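Probable membrane transporter protein MamO (Magnetospirillum magneticum, PDB 5HMA) promotes magnetite formation by binding transition metals through an inactive protease-like domain and activates the protease MamE, possibly through a transporter-like C-terminal region. Local coordinates at residues S48-V51 with G56-R59; V10-G15 with V34-H39; P21-A26 with L38-K43. All coordinates share one frame; numbering follows the deposited sequence.

Contact 1: residues S48-V51 with G56-R59; sequences SVQV and GIRR
V51 and R58 form an antiparallel hydrogen-bonded pair, V51 N reaching R58 O and R58 N returning to V51 O, both at 2.8 Å, while Q50 and R59 make the neighbouring non-hydrogen-bonded pair with CA atoms 4.6 Å apart. I57 extends the approach past the paired residues: its CG2 packs 3.6 Å from Q50 OE1. Strands 47-51 and 58-68 make a beta hairpin here, within the closed six-stranded barrel of the trypsin-like domain, where strand 47-51 also bonds to strand 9-13, Q50 pairing with G11 and S48 with G13. On the face carrying Q50 and R59, these two side chains run side by side in the same direction. In R59 a bend at chi3 (71°) brings the guanidinium alongside S48, where NE donates to S48 OG at 3.1 Å, with the hydroxyl tilted 18° from the guanidinium plane. Q50 NE2 lies over one face of that group, 3.3 Å above it and toward its rim, the amide and guanidinium planes being 20° apart. NE2 and NE are both donors, so no bond forms between them; NE2 bonds instead to A19 O, and R59 NH2 to G16 O. A leucine in place of R59 would probably leave S48 OG without this donor and the Q50 amide without the flat group beside it, besides releasing G16 O. Between the strands, R59 CA also directs its hydrogen at V49 O, 3.3 Å away.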
ATOM      1  N   SER A  48       6.130   5.024  12.098  1.00 41.75           N
ATOM      2  CA  SER A  48       7.456   5.029  11.514  1.00 49.52           C
ATOM      3  C   SER A  48       7.394   4.281  10.191  1.00 46.31           C
ATOM      4  O   SER A  48       6.743   3.242  10.079  1.00 51.79           O
ATOM      5  CB  SER A  48       8.480   4.402  12.466  1.00 43.24           C
ATOM      6  OG  SER A  48       9.766   4.365  11.871  1.00 50.46           O
ATOM      7  N   VAL A  49       8.054   4.831   9.183  1.00 46.17           N
ATOM      8  CA  VAL A  49       8.076   4.206   7.877  1.00 44.45           C
ATOM      9  C   VAL A  49       9.448   3.595   7.656  1.00 44.93           C
ATOM     10  O   VAL A  49      10.462   4.233   7.943  1.00 45.31           O
ATOM     11  CB  VAL A  49       7.728   5.217   6.771  1.00 45.87           C
ATOM     12  CG1 VAL A  49       7.950   4.580   5.369  1.00 41.24           C
ATOM     13  CG2 VAL A  49       6.290   5.689   6.948  1.00 35.10           C
ATOM     14  N   GLN A  50       9.480   2.367   7.154  1.00 41.01           N
ATOM     15  CA  GLN A  50      10.746   1.678   6.954  1.00 56.08           C
ATOM     16  C   GLN A  50      11.058   1.583   5.472  1.00 45.80           C
ATOM     17  O   GLN A  50      10.281   1.021   4.697  1.00 39.10           O
ATOM     18  CB  GLN A  50      10.710   0.291   7.607  1.00 43.70           C
ATOM     19  CG  GLN A  50      10.054   0.355   8.997  1.00 63.75           C
ATOM     20  CD  GLN A  50      10.724  -0.531  10.030  1.00 71.43           C
ATOM     21  OE1 GLN A  50      11.718  -1.214   9.746  1.00 60.33           O
ATOM     22  NE2 GLN A  50      10.177  -0.525  11.245  1.00 61.19           N
ATOM     23  N   VAL A  51      12.200   2.145   5.098  1.00 41.57           N
ATOM     24  CA  VAL A  51      12.587   2.331   3.707  1.00 41.37           C
ATOM     25  C   VAL A  51      13.841   1.533   3.427  1.00 43.99           C
ATOM     26  O   VAL A  51      14.798   1.586   4.198  1.00 46.46           O
ATOM     27  CB  VAL A  51      12.814   3.834   3.394  1.00 44.84           C
ATOM     28  CG1 VAL A  51      13.259   4.036   1.927  1.00 37.64           C
ATOM     29  CG2 VAL A  51      11.552   4.663   3.742  1.00 39.62           C
ATOM     30  N   GLY A  56      20.905  -0.718   3.916  1.00 55.81           N
ATOM     31  CA  GLY A  56      19.984  -1.333   4.858  1.00 46.77           C
ATOM     32  C   GLY A  56      18.783  -0.449   5.159  1.00 55.20           C
ATOM     33  O   GLY A  56      18.680   0.681   4.652  1.00 52.45           O
ATOM     34  N   ILE A  57      17.873  -0.969   5.985  1.00 44.84           N
ATOM     35  CA  ILE A  57      16.628  -0.284   6.316  1.00 47.76           C
ATOM     36  C   ILE A  57      16.879   1.036   7.038  1.00 49.00           C
ATOM     37  O   ILE A  57      17.626   1.079   8.008  1.00 58.58           O
ATOM     38  CB  ILE A  57      15.720  -1.184   7.171  1.00 51.86           C
ATOM     39  CG1 ILE A  57      15.297  -2.430   6.387  1.00 51.36           C
ATOM     40  CG2 ILE A  57      14.498  -0.416   7.621  1.00 49.15           C
ATOM     41  CD1 ILE A  57      14.303  -2.125   5.256  1.00 58.94           C
ATOM     42  N   ARG A  58      16.259   2.108   6.542  1.00 46.23           N
ATOM     43  CA  ARG A  58      16.226   3.387   7.243  1.00 45.23           C
ATOM     44  C   ARG A  58      14.805   3.720   7.681  1.00 50.35           C
ATOM     45  O   ARG A  58      13.842   3.461   6.957  1.00 45.06           O
ATOM     46  CB  ARG A  58      16.790   4.508   6.366  1.00 51.85           C
ATOM     47  CG  ARG A  58      18.305   4.451   6.275  1.00 62.64           C
ATOM     48  CD  ARG A  58      18.905   5.746   5.776  1.00 73.90           C
ATOM     49  NE  ARG A  58      18.489   6.903   6.561  1.00 64.29           N
ATOM     50  CZ  ARG A  58      18.798   8.152   6.229  1.00 61.94           C
ATOM     51  NH1 ARG A  58      19.519   8.374   5.138  1.00 69.87           N
ATOM     52  NH2 ARG A  58      18.393   9.176   6.973  1.00 62.11           N
ATOM     53  N   ARG A  59      14.671   4.286   8.873  1.00 46.80           N
ATOM     54  CA  ARG A  59      13.347   4.596   9.399  1.00 49.54           C
ATOM     55  C   ARG A  59      13.116   6.087   9.414  1.00 49.74           C
ATOM     56  O   ARG A  59      14.023   6.862   9.690  1.00 51.04           O
ATOM     57  CB  ARG A  59      13.173   4.012  10.800  1.00 49.28           C
ATOM     58  CG  ARG A  59      13.160   2.498  10.751  1.00 62.24           C
ATOM     59  CD  ARG A  59      13.016   1.888  12.104  1.00 69.60           C
ATOM     60  NE  ARG A  59      11.684   2.074  12.663  1.00 71.08           N
ATOM     61  CZ  ARG A  59      11.320   1.582  13.842  1.00 69.36           C
ATOM     62  NH1 ARG A  59      12.200   0.880  14.549  1.00 72.93           N
ATOM     63  NH2 ARG A  59      10.093   1.784  14.311  1.00 64.87           N
TER

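Contact 2: residues V10-G15 with V34-H39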
ATOM      1  N   VAL A  10       7.351   0.310   0.970  1.00 39.49           N
ATOM      2  CA  VAL A  10       7.865   0.537   2.323  1.00 45.36           C
ATOM      3  C   VAL A  10       7.124  -0.306   3.342  1.00 49.38           C
ATOM      4  O   VAL A  10       6.035  -0.826   3.067  1.00 43.76           O
ATOM      5  CB  VAL A  10       7.774   2.025   2.742  1.00 43.86           C
ATOM      6  CG1 VAL A  10       8.662   2.914   1.869  1.00 36.94           C
ATOM      7  CG2 VAL A  10       6.310   2.508   2.742  1.00 38.38           C
ATOM      8  N   GLY A  11       7.713  -0.431   4.529  1.00 45.64           N
ATOM      9  CA  GLY A  11       7.006  -1.013   5.656  1.00 40.21           C
ATOM     10  C   GLY A  11       6.451   0.120   6.515  1.00 46.98           C
ATOM     11  O   GLY A  11       7.061   1.185   6.610  1.00 45.34           O
ATOM     12  N   VAL A  12       5.299  -0.108   7.139  1.00 40.36           N
ATOM     13  CA  VAL A  12       4.710   0.869   8.042  1.00 47.73           C
ATOM     14  C   VAL A  12       4.470   0.229   9.409  1.00 47.42           C
ATOM     15  O   VAL A  12       4.020  -0.906   9.485  1.00 43.96           O
ATOM     16  CB  VAL A  12       3.390   1.430   7.459  1.00 53.55           C
ATOM     17  CG1 VAL A  12       2.763   2.394   8.430  1.00 52.09           C
ATOM     18  CG2 VAL A  12       3.641   2.104   6.101  1.00 45.07           C
ATOM     19  N   GLY A  13       4.761   0.955  10.490  1.00 46.13           N
ATOM     20  CA  GLY A  13       4.510   0.439  11.824  1.00 36.08           C
ATOM     21  C   GLY A  13       4.634   1.499  12.901  1.00 44.21           C
ATOM     22  O   GLY A  13       4.691   2.691  12.594  1.00 40.74           O
ATOM     23  N   GLY A  14       4.661   1.064  14.162  1.00 39.93           N
ATOM     24  CA  GLY A  14       4.770   1.965  15.299  1.00 40.34           C
ATOM     25  C   GLY A  14       6.172   2.536  15.413  1.00 46.45           C
ATOM     26  O   GLY A  14       7.052   2.180  14.635  1.00 43.69           O
ATOM     27  N   GLY A  15       6.396   3.409  16.386  1.00 42.59           N
ATOM     28  CA  GLY A  15       7.692   4.061  16.512  1.00 44.91           C
ATOM     29  C   GLY A  15       8.743   3.367  17.366  1.00 47.76           C
ATOM     30  O   GLY A  15       9.857   3.884  17.501  1.00 44.25           O
ATOM     31  N   VAL A  34       3.430   8.912   1.428  1.00 45.21           N
ATOM     32  CA  VAL A  34       3.211   7.473   1.462  1.00 40.16           C
ATOM     33  C   VAL A  34       1.722   7.209   1.564  1.00 53.87           C
ATOM     34  O   VAL A  34       1.040   7.800   2.416  1.00 50.33           O
ATOM     35  CB  VAL A  34       3.946   6.812   2.652  1.00 44.39           C
ATOM     36  CG1 VAL A  34       3.518   5.343   2.814  1.00 39.42           C
ATOM     37  CG2 VAL A  34       5.457   6.943   2.503  1.00 41.32           C
ATOM     38  N   ILE A  35       1.220   6.323   0.707  1.00 46.19           N
ATOM     39  CA  ILE A  35      -0.145   5.820   0.837  1.00 46.76           C
ATOM     40  C   ILE A  35      -0.114   4.471   1.544  1.00 53.26           C
ATOM     41  O   ILE A  35       0.710   3.612   1.223  1.00 48.93           O
ATOM     42  CB  ILE A  35      -0.841   5.687  -0.517  1.00 51.65           C
ATOM     43  CG1 ILE A  35      -1.087   7.064  -1.133  1.00 54.78           C
ATOM     44  CG2 ILE A  35      -2.173   4.969  -0.344  1.00 50.16           C
ATOM     45  CD1 ILE A  35      -2.220   7.805  -0.470  1.00 63.98           C
ATOM     46  N   THR A  36      -1.010   4.280   2.507  1.00 50.45           N
ATOM     47  CA  THR A  36      -1.104   3.000   3.186  1.00 43.26           C
ATOM     48  C   THR A  36      -2.562   2.797   3.605  1.00 50.61           C
ATOM     49  O   THR A  36      -3.400   3.659   3.328  1.00 55.65           O
ATOM     50  CB  THR A  36      -0.134   2.935   4.399  1.00 45.76           C
ATOM     51  OG1 THR A  36      -0.089   1.593   4.903  1.00 51.24           O
ATOM     52  CG2 THR A  36      -0.577   3.895   5.507  1.00 36.18           C
ATOM     53  N   THR A  37      -2.876   1.661   4.232  1.00 44.72           N
ATOM     54  CA  THR A  37      -4.245   1.377   4.676  1.00 53.19           C
ATOM     55  C   THR A  37      -4.532   2.083   5.995  1.00 50.05           C
ATOM     56  O   THR A  37      -3.698   2.064   6.900  1.00 47.21           O
ATOM     57  CB  THR A  37      -4.492  -0.134   4.852  1.00 58.39           C
ATOM     58  OG1 THR A  37      -3.260  -0.784   5.210  1.00 52.69           O
ATOM     59  CG2 THR A  37      -5.048  -0.748   3.562  1.00 56.80           C
ATOM     60  N   LEU A  38      -5.706   2.700   6.102  1.00 51.66           N
ATOM     61  CA  LEU A  38      -6.050   3.493   7.284  1.00 53.72           C
ATOM     62  C   LEU A  38      -6.108   2.649   8.571  1.00 58.30           C
ATOM     63  O   LEU A  38      -5.528   3.032   9.587  1.00 57.23           O
ATOM     64  CB  LEU A  38      -7.384   4.219   7.063  1.00 53.14           C
ATOM     65  CG  LEU A  38      -7.876   5.092   8.221  1.00 58.51           C
ATOM     66  CD1 LEU A  38      -6.805   6.082   8.639  1.00 54.36           C
ATOM     67  CD2 LEU A  38      -9.162   5.832   7.856  1.00 52.15           C
ATOM     68  N   HIS A  39      -6.783   1.498   8.532  1.00 56.20           N
ATOM     69  CA  HIS A  39      -6.899   0.655   9.731  1.00 56.57           C
ATOM     70  C   HIS A  39      -5.535   0.184  10.252  1.00 62.86           C
ATOM     71  O   HIS A  39      -5.413  -0.200  11.408  1.00 57.05           O
ATOM     72  CB  HIS A  39      -7.797  -0.562   9.463  1.00 59.81           C
ATOM     73  CG  HIS A  39      -7.146  -1.640   8.644  1.00 66.90           C
ATOM     74  ND1 HIS A  39      -7.270  -1.716   7.272  1.00 68.75           N
ATOM     75  CD2 HIS A  39      -6.379  -2.695   9.010  1.00 65.41           C
ATOM     76  CE1 HIS A  39      -6.602  -2.767   6.828  1.00 64.51           C
ATOM     77  NE2 HIS A  39      -6.056  -3.381   7.864  1.00 60.49           N
TER
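V10 and V34 meet methyl to methyl, CG2 of the first lying 4.0 Å from CG1 of the second as the two side chains cross. Two residues further on, the other touching pair repeats the approach with a polar partner: V12 CG2 comes to 4.0 Å from T36 OG1. The strands themselves are not paired, since the CA atoms of V12 and T36 stand 7.9 Å apart; strand 23-29 is the sheet neighbour of both, and the contact crosses the interior of the closed barrel. T36 holds its hydroxyl anti to the backbone N (chi1 -170°), where OG1 hydrogen-bonds to S24 O on that intervening strand. Farther out, V49 and V51 pack on V10, V41 rests on both V12 and T36, and M78 touches V34, packing around the four buried side chains in the core of this N-terminal barrel. Strand 33-37 runs on into the short helical turn that carries H39, which bonds through ND1 to D72. The chemistry is thus almost wholly dispersive: a buried threonine hydroxyl can sit against a valine methyl because its O-H is engaged by the main-chain carbonyl of S24, on a third strand.

Contact 3: residues P21-A26 with L38-K43; sequences PVASGA and LHSVSK
With OG placed beside its own backbone N and trans to the carbonyl carbon (chi1 -59°), S40 presents both CB and OG to the methyl group of A23. A23 CB lies 3.7 Å from S40 CB and 3.6 Å from S40 OG, a small-on-small fit between strand 23-29 and the short, weakly bonded helical turn at about 38-41. This turn belongs to the trypsin-like fold: it carries H39, which probably corresponds to the triad histidine of active relatives, here in a domain that is an inactive protease. A classic beta bulge helps to set the strand side, for V22 and A23 both face V12 on strand 9-13 and both bond to its backbone. As a result two successive residues approach the turn, V22 more loosely than A23, its CG2 standing 4.3 Å from S40 O. S24, next along, points away from the turn and hydrogen-bonds through OG to R106 N and E146 O. The hydroxyl of S40 is not left to the alanine methyl, since S40 OG hydrogen-bonds to T37 OG1 just ahead of the turn. The same oxygen sits 3.6 Å above the plane of the H39 ring, toward its rim, so S40 backs the imidazole on one face while H39 ND1 bonds to D72. T148 touches both H39 and S40. Within the turn L38 O accepts from both V41 N and S42 N, each at 3.0 Å.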
ATOM      1  N   PRO A  21       7.647  -3.438  10.596  1.00 59.33           N
ATOM      2  CA  PRO A  21       6.404  -3.186   9.854  1.00 48.94           C
ATOM      3  C   PRO A  21       5.277  -4.129  10.266  1.00 50.24           C
ATOM      4  O   PRO A  21       5.535  -5.325  10.433  1.00 46.43           O
ATOM      5  CB  PRO A  21       6.806  -3.439   8.396  1.00 51.35           C
ATOM      6  CG  PRO A  21       8.297  -3.202   8.359  1.00 58.99           C
ATOM      7  CD  PRO A  21       8.821  -3.582   9.709  1.00 55.76           C
ATOM      8  N   VAL A  22       4.068  -3.589  10.447  1.00 50.20           N
ATOM      9  CA  VAL A  22       2.855  -4.391  10.626  1.00 54.24           C
ATOM     10  C   VAL A  22       2.003  -4.286   9.366  1.00 55.84           C
ATOM     11  O   VAL A  22       0.960  -4.921   9.247  1.00 55.23           O
ATOM     12  CB  VAL A  22       2.040  -3.941  11.844  1.00 52.57           C
ATOM     13  CG1 VAL A  22       2.898  -3.973  13.107  1.00 63.49           C
ATOM     14  CG2 VAL A  22       1.463  -2.536  11.608  1.00 42.67           C
ATOM     15  N   ALA A  23       2.444  -3.440   8.442  1.00 48.27           N
ATOM     16  CA  ALA A  23       1.807  -3.308   7.136  1.00 50.30           C
ATOM     17  C   ALA A  23       2.813  -2.742   6.152  1.00 46.53           C
ATOM     18  O   ALA A  23       3.936  -2.387   6.522  1.00 46.97           O
ATOM     19  CB  ALA A  23       0.571  -2.412   7.206  1.00 43.62           C
ATOM     20  N   SER A  24       2.394  -2.662   4.898  1.00 35.72           N
ATOM     21  CA  SER A  24       3.203  -2.100   3.826  1.00 42.29           C
ATOM     22  C   SER A  24       2.603  -0.771   3.410  1.00 45.92           C
ATOM     23  O   SER A  24       1.561  -0.365   3.934  1.00 41.44           O
ATOM     24  CB  SER A  24       3.273  -3.046   2.635  1.00 40.71           C
ATOM     25  OG  SER A  24       3.832  -4.286   3.019  1.00 48.09           O
ATOM     26  N   GLY A  25       3.259  -0.112   2.460  1.00 41.01           N
ATOM     27  CA  GLY A  25       2.859   1.207   1.998  1.00 38.90           C
ATOM     28  C   GLY A  25       3.563   1.516   0.687  1.00 44.18           C
ATOM     29  O   GLY A  25       4.519   0.815   0.322  1.00 41.27           O
ATOM     30  N   ALA A  26       3.093   2.550  -0.015  1.00 40.67           N
ATOM     31  CA  ALA A  26       3.620   2.922  -1.334  1.00 46.98           C
ATOM     32  C   ALA A  26       4.068   4.380  -1.319  1.00 45.72           C
ATOM     33  O   ALA A  26       3.294   5.253  -0.934  1.00 49.67           O
ATOM     34  CB  ALA A  26       2.550   2.701  -2.433  1.00 36.20           C
ATOM     35  N   LEU A  38      -5.706   2.700   6.102  1.00 51.66           N
ATOM     36  CA  LEU A  38      -6.050   3.493   7.284  1.00 53.72           C
ATOM     37  C   LEU A  38      -6.108   2.649   8.571  1.00 58.30           C
ATOM     38  O   LEU A  38      -5.528   3.032   9.587  1.00 57.23           O
ATOM     39  CB  LEU A  38      -7.384   4.219   7.063  1.00 53.14           C
ATOM     40  CG  LEU A  38      -7.876   5.092   8.221  1.00 58.51           C
ATOM     41  CD1 LEU A  38      -6.805   6.082   8.639  1.00 54.36           C
ATOM     42  CD2 LEU A  38      -9.162   5.832   7.856  1.00 52.15           C
ATOM     43  N   HIS A  39      -6.783   1.498   8.532  1.00 56.20           N
ATOM     44  CA  HIS A  39      -6.899   0.655   9.731  1.00 56.57           C
ATOM     45  C   HIS A  39      -5.535   0.184  10.252  1.00 62.86           C
ATOM     46  O   HIS A  39      -5.413  -0.200  11.408  1.00 57.05           O
ATOM     47  CB  HIS A  39      -7.797  -0.562   9.463  1.00 59.81           C
ATOM     48  CG  HIS A  39      -7.146  -1.640   8.644  1.00 66.90           C
ATOM     49  ND1 HIS A  39      -7.270  -1.716   7.272  1.00 68.75           N
ATOM     50  CD2 HIS A  39      -6.379  -2.695   9.010  1.00 65.41           C
ATOM     51  CE1 HIS A  39      -6.602  -2.767   6.828  1.00 64.51           C
ATOM     52  NE2 HIS A  39      -6.056  -3.381   7.864  1.00 60.49           N
ATOM     53  N   SER A  40      -4.508   0.228   9.411  1.00 55.46           N
ATOM     54  CA  SER A  40      -3.181  -0.216   9.826  1.00 51.20           C
ATOM     55  C   SER A  40      -2.460   0.811  10.701  1.00 54.24           C
ATOM     56  O   SER A  40      -1.558   0.459  11.462  1.00 58.53           O
ATOM     57  CB  SER A  40      -2.311  -0.532   8.599  1.00 46.02           C
ATOM     58  OG  SER A  40      -2.907  -1.530   7.804  1.00 61.20           O
ATOM     59  N   VAL A  41      -2.838   2.080  10.592  1.00 55.53           N
ATOM     60  CA  VAL A  41      -2.085   3.122  11.282  1.00 55.64           C
ATOM     61  C   VAL A  41      -2.928   3.916  12.274  1.00 60.29           C
ATOM     62  O   VAL A  41      -2.379   4.568  13.159  1.00 59.44           O
ATOM     63  CB  VAL A  41      -1.435   4.087  10.277  1.00 58.51           C
ATOM     64  CG1 VAL A  41      -0.424   3.351   9.433  1.00 56.81           C
ATOM     65  CG2 VAL A  41      -2.504   4.753   9.404  1.00 52.60           C
ATOM     66  N   SER A  42      -4.249   3.857  12.137  1.00 58.55           N
ATOM     67  CA  SER A  42      -5.125   4.773  12.870  1.00 69.73           C
ATOM     68  C   SER A  42      -5.049   4.630  14.393  1.00 77.68           C
ATOM     69  O   SER A  42      -5.474   5.523  15.127  1.00 70.80           O
ATOM     70  CB  SER A  42      -6.569   4.585  12.420  1.00 64.85           C
ATOM     71  OG  SER A  42      -7.000   3.268  12.705  1.00 67.61           O
ATOM     72  N   LYS A  43      -4.514   3.513  14.873  1.00 75.92           N
ATOM     73  CA  LYS A  43      -4.460   3.301  16.315  1.00 70.12           C
ATOM     74  C   LYS A  43      -3.021   3.253  16.833  1.00 67.89           C
ATOM     75  O   LYS A  43      -2.791   2.997  18.017  1.00 74.37           O
ATOM     76  CB  LYS A  43      -5.225   2.027  16.685  1.00 75.11           C
ATOM     77  CG  LYS A  43      -6.712   2.108  16.315  1.00 85.83           C
ATOM     78  CD  LYS A  43      -7.501   0.892  16.787  1.00 99.82           C
ATOM     79  CE  LYS A  43      -9.013   1.122  16.680  1.00103.49           C
ATOM     80  NZ  LYS A  43      -9.457   1.468  15.291  1.00 96.35           N
TER

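How the contacts relate
All three contacts belong to the same antiparallel barrel of the protease-like domain. Contacts 2 and 3 are nearly superposed, their centres about 3 Å apart; they share L38 and H39, and strand 23-29 is the sheet neighbour of both 9-13 and 33-37. V12 N to A23 O (2.7 Å) is a probable hydrogen bond joining them. Contact 1 follows later in the chain, its centre about 11 Å from that of contact 2 and 14 Å from that of contact 3, yet strand 47-51 adjoins strand 9-13, and P21 packs on Q50. Contacts 2 and 3 thus pack the core beside the turn carrying H39 of this inactive protease-like domain, while contact 1 extends the same barrel.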